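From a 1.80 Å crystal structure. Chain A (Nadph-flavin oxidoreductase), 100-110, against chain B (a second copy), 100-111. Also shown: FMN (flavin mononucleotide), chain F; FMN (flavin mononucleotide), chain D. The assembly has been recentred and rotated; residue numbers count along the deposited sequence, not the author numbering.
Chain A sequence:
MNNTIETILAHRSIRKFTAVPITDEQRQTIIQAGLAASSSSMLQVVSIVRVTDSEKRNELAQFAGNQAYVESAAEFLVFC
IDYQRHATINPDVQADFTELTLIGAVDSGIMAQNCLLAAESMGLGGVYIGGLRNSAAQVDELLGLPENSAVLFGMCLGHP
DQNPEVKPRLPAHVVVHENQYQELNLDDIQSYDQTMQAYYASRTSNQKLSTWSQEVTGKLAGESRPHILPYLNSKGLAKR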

# COMPACT_ATOMS: atom_id res chain seq x y z
N LEU A 100 5.46 -12.90 -1.69
CA LEU A 100 5.83 -12.33 -0.40
C LEU A 100 6.32 -10.87 -0.48
O LEU A 100 6.05 -10.08 0.43
CB LEU A 100 6.81 -13.26 0.31
CG LEU A 100 6.20 -14.65 0.59
CD1 LEU A 100 7.20 -15.50 1.30
CD2 LEU A 100 4.90 -14.57 1.39
N THR A 101 6.95 -10.53 -1.60
CA THR A 101 7.42 -9.16 -1.85
C THR A 101 6.19 -8.30 -2.21
O THR A 101 6.11 -7.14 -1.80
CB THR A 101 8.54 -9.14 -2.95
OG1 THR A 101 9.73 -9.72 -2.40
CG2 THR A 101 8.86 -7.72 -3.43
N LEU A 102 5.21 -8.90 -2.92
CA LEU A 102 3.98 -8.19 -3.27
C LEU A 102 3.20 -7.87 -2.01
O LEU A 102 2.67 -6.77 -1.88
CB LEU A 102 3.06 -9.00 -4.18
CG LEU A 102 3.33 -9.16 -5.67
CD1 LEU A 102 2.02 -9.64 -6.32
CD2 LEU A 102 3.77 -7.83 -6.31
N ILE A 103 3.15 -8.83 -1.07
CA ILE A 103 2.46 -8.66 0.22
C ILE A 103 3.18 -7.57 1.00
O ILE A 103 2.52 -6.69 1.55
CB ILE A 103 2.38 -9.99 1.04
CG1 ILE A 103 1.25 -10.85 0.49
CG2 ILE A 103 2.14 -9.74 2.56
CD1 ILE A 103 1.20 -12.26 1.09
N GLY A 104 4.52 -7.61 1.01
CA GLY A 104 5.32 -6.61 1.70
C GLY A 104 5.07 -5.19 1.20
O GLY A 104 4.90 -4.29 2.01
N ALA A 105 4.98 -5.02 -0.12
CA ALA A 105 4.73 -3.72 -0.74
C ALA A 105 3.30 -3.20 -0.51
O ALA A 105 3.12 -2.02 -0.17
CB ALA A 105 5.05 -3.78 -2.22
N VAL A 106 2.30 -4.07 -0.68
CA VAL A 106 0.90 -3.71 -0.48
C VAL A 106 0.65 -3.35 1.00
O VAL A 106 0.10 -2.29 1.29
CB VAL A 106 -0.05 -4.87 -0.94
CG1 VAL A 106 -1.48 -4.66 -0.45
CG2 VAL A 106 -0.06 -4.95 -2.45
N ASP A 107 1.08 -4.22 1.91
CA ASP A 107 0.90 -4.00 3.35
C ASP A 107 1.64 -2.77 3.88
O ASP A 107 1.12 -2.11 4.77
CB ASP A 107 1.27 -5.26 4.15
CG ASP A 107 0.23 -6.38 4.02
OD1 ASP A 107 -0.56 -6.42 3.06
OD2 ASP A 107 0.22 -7.26 4.90
N SER A 108 2.79 -2.43 3.29
CA SER A 108 3.58 -1.24 3.68
C SER A 108 2.82 0.03 3.31
O SER A 108 2.77 0.96 4.10
CB SER A 108 4.94 -1.20 3.00
OG SER A 108 5.81 -2.15 3.58
N GLY A 109 2.20 0.01 2.13
CA GLY A 109 1.39 1.12 1.65
C GLY A 109 0.17 1.36 2.53
O GLY A 109 -0.14 2.50 2.87
N ILE A 110 -0.52 0.28 2.92
CA ILE A 110 -1.70 0.35 3.80
C ILE A 110 -1.30 0.94 5.16
O ILE A 110 -1.92 1.90 5.62
CB ILE A 110 -2.32 -1.07 4.02
CG1 ILE A 110 -2.84 -1.62 2.70
CG2 ILE A 110 -3.47 -1.04 5.05
CD1 ILE A 110 -3.16 -3.07 2.75
N1 FMN F . -9.15 -11.63 4.91
C2 FMN F . -9.96 -12.62 4.41
O2 FMN F . -10.84 -13.13 5.07
N3 FMN F . -9.62 -12.99 3.11
C4 FMN F . -8.63 -12.44 2.28
O4 FMN F . -8.52 -12.87 1.12
C4A FMN F . -7.81 -11.44 2.95
N5 FMN F . -6.87 -10.77 2.15
C5A FMN F . -6.14 -9.68 2.64
C6 FMN F . -5.25 -9.05 1.78
C7 FMN F . -4.60 -7.90 2.20
C7M FMN F . -3.95 -7.03 1.12
C8 FMN F . -4.71 -7.45 3.57
C8M FMN F . -3.97 -6.25 4.11
C9 FMN F . -5.54 -8.11 4.47
C9A FMN F . -6.34 -9.22 4.01
N10 FMN F . -7.32 -9.89 4.81
C10 FMN F . -8.08 -10.98 4.28
C1' FMN F . -7.75 -9.40 6.02
C2' FMN F . -7.19 -10.02 7.32
O2' FMN F . -6.65 -11.32 7.36
C3' FMN F . -6.83 -9.10 8.42
O3' FMN F . -6.46 -7.79 8.07
C4' FMN F . -6.29 -9.61 9.72
O4' FMN F . -6.20 -10.99 10.03
C5' FMN F . -6.09 -8.63 10.81
O5' FMN F . -7.46 -8.49 11.27
P FMN F . -8.32 -7.16 11.25
O1P FMN F . -7.64 -6.35 12.27
O2P FMN F . -9.65 -7.63 11.64
O3P FMN F . -8.27 -6.56 9.90
N1 FMN D . 7.45 13.31 -3.28
C2 FMN D . 8.70 13.87 -3.16
O2 FMN D . 8.93 15.05 -3.23
N3 FMN D . 9.70 12.92 -3.05
C4 FMN D . 9.59 11.51 -3.25
O4 FMN D . 10.61 10.85 -3.24
C4A FMN D . 8.25 11.05 -3.47
N5 FMN D . 8.07 9.67 -3.40
C5A FMN D . 6.78 9.13 -3.31
C6 FMN D . 6.68 7.76 -3.10
C7 FMN D . 5.43 7.18 -2.94
C7M FMN D . 5.39 5.68 -2.49
C8 FMN D . 4.25 7.98 -3.04
C8M FMN D . 2.87 7.42 -3.01
C9 FMN D . 4.35 9.33 -3.25
C9A FMN D . 5.63 9.95 -3.38
N10 FMN D . 5.82 11.37 -3.50
C10 FMN D . 7.12 11.94 -3.45
C1' FMN D . 4.78 12.24 -3.38
C2' FMN D . 4.19 12.82 -4.65
O2' FMN D . 4.97 13.17 -5.72
C3' FMN D . 2.75 13.09 -4.67
O3' FMN D . 1.94 12.23 -3.90
C4' FMN D . 2.04 13.70 -5.86
O4' FMN D . 2.79 14.33 -6.86
C5' FMN D . 0.62 14.00 -5.80
O5' FMN D . 0.61 15.22 -5.00
P FMN D . -0.03 15.36 -3.51
O1P FMN D . -1.45 15.20 -3.73
O2P FMN D . 0.45 16.69 -3.07
O3P FMN D . 0.42 14.21 -2.69
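Chain B, residues 100-111: LTLIGAVDSGIM

Residues 100-111 of chain B are helical throughout, and the helix extends beyond both ends of the stretch. The backbone angles stay near -65/-42, and regular i to i+4 hydrogen bonds run along it, from Gly B104 N to Leu B100 O at 3.1 Å through Met B111 N to Asp B107 O at 3.0 Å. The same segment of chain A is helical as well. The two helices run in broadly the same direction. Their axes cross at -35° and approach to 6.8 Å, which is close for a helix pair. Together the stretches bury 467 Å² against each other.

The contacts are nearly reciprocal, and like residues meet at Ala A105 with Ala B105 and at Gly A109 with Gly B109. The nearest CA atoms are those of Gly A109 and Gly B109, 4.6 Å apart. Their carbonyl carbons, Gly A109 C and Gly B109 C, lie 4.0 Å apart. Neither glycine has a side chain, and this permits the close approach. A CB on Gly B109 would point toward chain A and fall 2.4 Å from Val A106 O, a clash. A CB on Gly A109 would meet Val B106 O in the same way.

Around this point backbone atoms meet backbone atoms, and the two isoleucine CG1 atoms meet glycine carbonyls. Gly B109 CA rests 3.8 Å from Val A106 O, and Val B106 O lies 3.9 Å from Gly A109 CA. Ile B110 points its CA-to-CB bond away from chain A, yet its CG1 still reaches 3.5 Å from Gly A109 O. The reciprocal pair, Ile A110 CG1 and Gly B109 O, is also at 3.5 Å. Val B106 CA makes a CA-H...O contact with Ala A105 O at 3.6 Å, with an angle of 152° at the hydrogen. No conventional hydrogen bond joins the two stretches.

Apolar side chains fill the next turn toward the N-termini. Ala B105 points toward chain A, and its CB meets Ala A105 CB at 3.7 Å. Val B106 CG2 packs 3.9 Å from Ala A105 CB, and Val A106 CG2 packs at the same distance from Ala B105 CB. Farther along, the CA-to-CB bond of Leu B102 points sideways, but the end of the side chain comes nearer to chain A. Its CD2 lies 3.9 Å from Thr A101 CG2 and 4.4 Å from Ala A105 CB. Thr B101 CG2 is likewise 3.9 Å from Leu A102 CD2. Leu B100, Ile B103 and Gly B104 make no contact with chain A here.

Ser B108 and Asp B107 take no part in the contact; the threonines touch the partner leucines through their CG2 methyls. Ser B108 OG donates a hydrogen bond to Gly B104 O at 2.7 Å, within its own helix. The CA-to-CB bond of Asp B107 points away from chain A, and its carboxylate oxygens are hydrogen-bonded elsewhere in the structure.

Chain B also borders the flavin of chain D. Asp B107 OD1 and Ile B110 CD1 each lie 3.6 Å from C8M of the chain D FMN, and Val B106 CG1 lies 3.8 Å from C7M of the same FMN. Chain A has equivalent contacts with the flavin of chain F.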

# COMPACT_ATOMS: atom_id res chain seq x y z
N LEU B 100 8.55 -0.78 -11.29
CA LEU B 100 7.20 -0.38 -11.66
C LEU B 100 6.10 -1.24 -11.04
O LEU B 100 5.00 -0.75 -10.80
CB LEU B 100 7.08 -0.26 -13.20
CG LEU B 100 8.06 0.74 -13.82
CD1 LEU B 100 7.92 0.78 -15.31
CD2 LEU B 100 7.88 2.15 -13.26
N THR B 101 6.42 -2.50 -10.73
CA THR B 101 5.46 -3.40 -10.06
C THR B 101 5.43 -3.05 -8.56
O THR B 101 4.37 -3.12 -7.94
CB THR B 101 5.83 -4.90 -10.28
OG1 THR B 101 5.75 -5.21 -11.67
CG2 THR B 101 4.86 -5.84 -9.53
N LEU B 102 6.57 -2.64 -8.01
CA LEU B 102 6.65 -2.22 -6.60
C LEU B 102 5.84 -0.95 -6.40
O LEU B 102 5.14 -0.84 -5.40
CB LEU B 102 8.09 -1.98 -6.14
CG LEU B 102 9.04 -3.16 -5.95
CD1 LEU B 102 10.36 -2.59 -5.44
CD2 LEU B 102 8.47 -4.20 -4.97
N ILE B 103 5.91 -0.01 -7.36
CA ILE B 103 5.16 1.26 -7.32
C ILE B 103 3.66 0.94 -7.40
O ILE B 103 2.87 1.50 -6.65
CB ILE B 103 5.55 2.21 -8.50
CG1 ILE B 103 6.91 2.85 -8.23
CG2 ILE B 103 4.48 3.29 -8.76
CD1 ILE B 103 7.47 3.64 -9.40
N GLY B 104 3.31 0.01 -8.29
CA GLY B 104 1.93 -0.42 -8.47
C GLY B 104 1.34 -1.02 -7.21
O GLY B 104 0.22 -0.67 -6.83
N ALA B 105 2.11 -1.89 -6.54
CA ALA B 105 1.68 -2.54 -5.31
C ALA B 105 1.56 -1.56 -4.12
O ALA B 105 0.55 -1.55 -3.41
CB ALA B 105 2.61 -3.69 -4.98
N VAL B 106 2.57 -0.70 -3.94
CA VAL B 106 2.58 0.30 -2.86
C VAL B 106 1.43 1.29 -3.04
O VAL B 106 0.65 1.47 -2.13
CB VAL B 106 3.95 1.07 -2.75
CG1 VAL B 106 3.84 2.28 -1.81
CG2 VAL B 106 5.05 0.14 -2.23
N ASP B 107 1.33 1.89 -4.24
CA ASP B 107 0.28 2.86 -4.56
C ASP B 107 -1.15 2.31 -4.43
O ASP B 107 -2.05 3.05 -4.03
CB ASP B 107 0.51 3.50 -5.93
CG ASP B 107 1.70 4.47 -5.96
OD1 ASP B 107 2.56 4.47 -5.06
OD2 ASP B 107 1.77 5.26 -6.92
N SER B 108 -1.34 1.02 -4.72
CA SER B 108 -2.65 0.35 -4.60
C SER B 108 -3.04 0.21 -3.13
O SER B 108 -4.21 0.35 -2.79
CB SER B 108 -2.62 -1.05 -5.20
OG SER B 108 -2.43 -1.00 -6.60
N GLY B 109 -2.04 -0.10 -2.30
CA GLY B 109 -2.24 -0.26 -0.86
C GLY B 109 -2.65 1.05 -0.22
O GLY B 109 -3.59 1.08 0.57
N ILE B 110 -2.00 2.14 -0.64
CA ILE B 110 -2.28 3.50 -0.16
C ILE B 110 -3.70 3.92 -0.58
O ILE B 110 -4.47 4.39 0.27
CB ILE B 110 -1.25 4.52 -0.73
CG1 ILE B 110 0.15 4.18 -0.24
CG2 ILE B 110 -1.60 5.94 -0.29
CD1 ILE B 110 1.27 4.93 -0.93
N MET B 111 -4.03 3.73 -1.86
CA MET B 111 -5.36 4.07 -2.39
C MET B 111 -6.48 3.28 -1.72
O MET B 111 -7.45 3.87 -1.24
CB MET B 111 -5.42 3.87 -3.91
CG MET B 111 -6.79 4.19 -4.51
SD MET B 111 -6.84 4.16 -6.28
CE MET B 111 -5.95 5.62 -6.70